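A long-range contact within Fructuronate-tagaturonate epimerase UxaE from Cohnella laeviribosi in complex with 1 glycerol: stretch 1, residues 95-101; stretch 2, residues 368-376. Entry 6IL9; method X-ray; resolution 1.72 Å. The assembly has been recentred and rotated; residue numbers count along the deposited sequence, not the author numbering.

Stretch 1, residues 95-101: GLGDRLG
Stretch 2, residues 368-376: AGTNWLEAV

Contact between the end of a strand with its following loop (residues 95-101) and a loop residue, Ala-368, running into a helix (stretch 368-376), two pieces of one chain whose touching residues lie at least 270 apart in sequence; together they bury 415 Å². Gly-95 and Leu-96 close the strand (phi/psi -86/123 and -118/72), and Gly-97 (-66/143) and Asp-98 (-136/103) carry the chain on, still extended, to a bend at Arg-99 (-74/-14) and Leu-100 (-111/-26); Gly-101 has positive phi (84/10), where a CB would be jammed against the preceding carbonyl O. Ala-368 (-160/-65) leads into the helix, whose residues from Thr-370 to Val-376 keep phi between -75 and -60 and psi between -42 and -27. The register is set by Gly-97 CA, 3.9 Å from Ala-368 CA, and by Arg-99 CA, 6.6 Å from Trp-372 CA; farther along, Leu-100 reaches Ala-375, so both stretches advance in the same sense through the contact.

Arg-99 covers the most surface. Its CA-to-CB bond points toward the helix, and the side chain is extended beyond an m chi1 (-65°, 168°, 167°, -178°). This lays one guanidinium face over Gly-369, with Arg-99 NH1 3.5 Å from Gly-369 CA; an ideal CB on that glycine would sit a tight 3.0 Å from Arg-99 NH1. Trp-372 lies at the guanidinium edge, near its plane, with Trp-372 CD1 3.8 Å from Arg-99 NH1. Arg-99 NE and NH1 find hydrogen-bond partners elsewhere in the structure. The backbone of Arg-99 is tied across the gap by water 1, which accepts from Arg-99 N at 2.9 Å and donates to Ala-368 O at 2.8 Å.

The CA-to-CB bond of Leu-100, in the mt rotamer (-55°, 172°), also points toward the helix, and the side chain supplies the apolar part of the contact. Leu-100 CD2 comes 3.9 Å from Trp-372 CE3, oblique to the ring; Leu-100 CD1 is 3.7 Å from Ala-375 CB and also 4.2 Å from Trp-372 CE3. Trp-372 has chi1 between wells at 143° and chi2 at -102°. The bend that presents Leu-100 is braced by Asp-98 (chi1 t, chi2 5°), whose CA-to-CB bond points away from the helix and whose OD1 accepts from Leu-100 N at 3.0 Å and, weakly, from Gly-101 N at 2.9 Å.

At the other end, the CA-to-CB bond of Asn-371 (chi1 -57°, chi2 -56°) points toward the loop, and the residue makes the direct hydrogen bond between the stretches, Asn-371 ND2 to Gly-97 O, 2.9 Å with an N-H...O angle of 139°. Ala-368 O receives Asn-371 N at 3.0 Å and, weakly, Asn-371 ND2 at 3.3 Å. The close backbone approach leaves no room for a side chain at Gly-97: an ideal CB would clash with Ala-368 CB at 2.6 Å. Ala-368 CA adds a CA-H...O contact to Gly-97 O, 3.5 Å.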

# COMPACT_ATOMS: atom_id res chain seq x y z
N GLY A 95 -5.00 2.61 0.80
CA GLY A 95 -3.88 2.12 0.01
C GLY A 95 -4.18 0.71 -0.42
O GLY A 95 -4.46 -0.16 0.41
N LEU A 96 -4.16 0.47 -1.72
CA LEU A 96 -4.55 -0.82 -2.29
C LEU A 96 -3.34 -1.42 -3.00
O LEU A 96 -3.28 -1.47 -4.24
CB LEU A 96 -5.77 -0.63 -3.21
CG LEU A 96 -7.04 -0.23 -2.44
CD1 LEU A 96 -8.15 0.30 -3.36
CD2 LEU A 96 -7.56 -1.40 -1.56
N GLY A 97 -2.38 -1.87 -2.21
CA GLY A 97 -1.15 -2.42 -2.76
C GLY A 97 -1.40 -3.72 -3.51
O GLY A 97 -2.21 -4.56 -3.11
N ASP A 98 -0.66 -3.88 -4.60
CA ASP A 98 -0.86 -5.00 -5.51
C ASP A 98 0.51 -5.56 -5.87
O ASP A 98 1.22 -4.98 -6.70
CB ASP A 98 -1.63 -4.55 -6.74
CG ASP A 98 -1.92 -5.69 -7.70
OD1 ASP A 98 -1.60 -6.86 -7.38
OD2 ASP A 98 -2.47 -5.39 -8.78
N ARG A 99 0.87 -6.68 -5.25
CA ARG A 99 2.14 -7.35 -5.46
C ARG A 99 2.20 -8.08 -6.79
O ARG A 99 3.29 -8.48 -7.21
CB ARG A 99 2.39 -8.36 -4.34
CG ARG A 99 2.55 -7.71 -3.00
CD ARG A 99 2.50 -8.71 -1.87
NE ARG A 99 2.97 -8.09 -0.63
CZ ARG A 99 3.07 -8.73 0.53
NH1 ARG A 99 2.72 -10.00 0.62
NH2 ARG A 99 3.52 -8.08 1.59
N LEU A 100 1.06 -8.25 -7.44
CA LEU A 100 0.92 -9.09 -8.62
C LEU A 100 0.66 -8.31 -9.89
O LEU A 100 0.99 -8.80 -10.98
CB LEU A 100 -0.22 -10.10 -8.42
CG LEU A 100 -0.12 -10.97 -7.17
CD1 LEU A 100 -1.40 -11.76 -6.99
CD2 LEU A 100 1.09 -11.90 -7.27
N GLY A 101 0.07 -7.12 -9.79
CA GLY A 101 -0.31 -6.38 -10.97
C GLY A 101 -1.64 -6.76 -11.59
O GLY A 101 -1.93 -6.29 -12.70
N ALA A 368 -1.83 -4.44 1.34
CA ALA A 368 -1.10 -4.96 0.18
C ALA A 368 -1.16 -6.48 0.15
O ALA A 368 -1.79 -7.06 -0.75
CB ALA A 368 0.36 -4.47 0.20
N GLY A 369 -0.56 -7.13 1.15
CA GLY A 369 -0.47 -8.59 1.12
C GLY A 369 -1.81 -9.30 1.17
O GLY A 369 -1.93 -10.43 0.67
N THR A 370 -2.83 -8.68 1.76
CA THR A 370 -4.13 -9.33 1.81
C THR A 370 -4.70 -9.55 0.42
O THR A 370 -5.47 -10.48 0.20
CB THR A 370 -5.11 -8.52 2.66
OG1 THR A 370 -6.12 -9.39 3.21
CG2 THR A 370 -5.79 -7.41 1.85
N ASN A 371 -4.30 -8.71 -0.54
CA ASN A 371 -4.76 -8.87 -1.91
C ASN A 371 -4.06 -10.03 -2.60
O ASN A 371 -4.65 -10.71 -3.45
CB ASN A 371 -4.54 -7.54 -2.64
CG ASN A 371 -5.25 -6.39 -1.93
OD1 ASN A 371 -6.46 -6.45 -1.72
ND2 ASN A 371 -4.51 -5.37 -1.54
N TRP A 372 -2.80 -10.29 -2.20
CA TRP A 372 -2.11 -11.50 -2.62
C TRP A 372 -2.74 -12.74 -1.97
O TRP A 372 -2.90 -13.77 -2.62
CB TRP A 372 -0.62 -11.36 -2.26
CG TRP A 372 0.11 -12.58 -1.78
CD1 TRP A 372 0.44 -12.89 -0.49
CD2 TRP A 372 0.66 -13.62 -2.60
NE1 TRP A 372 1.13 -14.08 -0.44
CE2 TRP A 372 1.29 -14.54 -1.73
CE3 TRP A 372 0.68 -13.87 -3.97
CZ2 TRP A 372 1.93 -15.70 -2.20
CZ3 TRP A 372 1.32 -15.01 -4.44
CH2 TRP A 372 1.93 -15.91 -3.55
N LEU A 373 -3.13 -12.64 -0.70
CA LEU A 373 -3.73 -13.81 -0.07
C LEU A 373 -5.08 -14.16 -0.70
O LEU A 373 -5.46 -15.33 -0.73
CB LEU A 373 -3.89 -13.60 1.44
CG LEU A 373 -2.61 -13.63 2.28
CD1 LEU A 373 -2.95 -13.47 3.77
CD2 LEU A 373 -1.79 -14.91 2.06
N GLU A 374 -5.82 -13.17 -1.21
CA GLU A 374 -7.05 -13.50 -1.92
C GLU A 374 -6.77 -14.24 -3.22
O GLU A 374 -7.56 -15.08 -3.64
CB GLU A 374 -7.88 -12.25 -2.20
CG GLU A 374 -8.54 -11.67 -0.96
CD GLU A 374 -9.42 -12.66 -0.22
OE1 GLU A 374 -10.14 -13.46 -0.87
OE2 GLU A 374 -9.41 -12.62 1.03
N ALA A 375 -5.65 -13.93 -3.87
CA ALA A 375 -5.26 -14.68 -5.06
C ALA A 375 -4.88 -16.11 -4.68
O ALA A 375 -5.26 -17.07 -5.37
CB ALA A 375 -4.10 -13.98 -5.77
N VAL A 376 -4.14 -16.27 -3.58
CA VAL A 376 -3.82 -17.61 -3.09
C VAL A 376 -5.09 -18.38 -2.77
O VAL A 376 -5.19 -19.58 -3.07
CB VAL A 376 -2.89 -17.51 -1.86
CG1 VAL A 376 -2.72 -18.90 -1.21
CG2 VAL A 376 -1.53 -16.95 -2.25
O HOH W 1 -0.87 -7.92 -3.29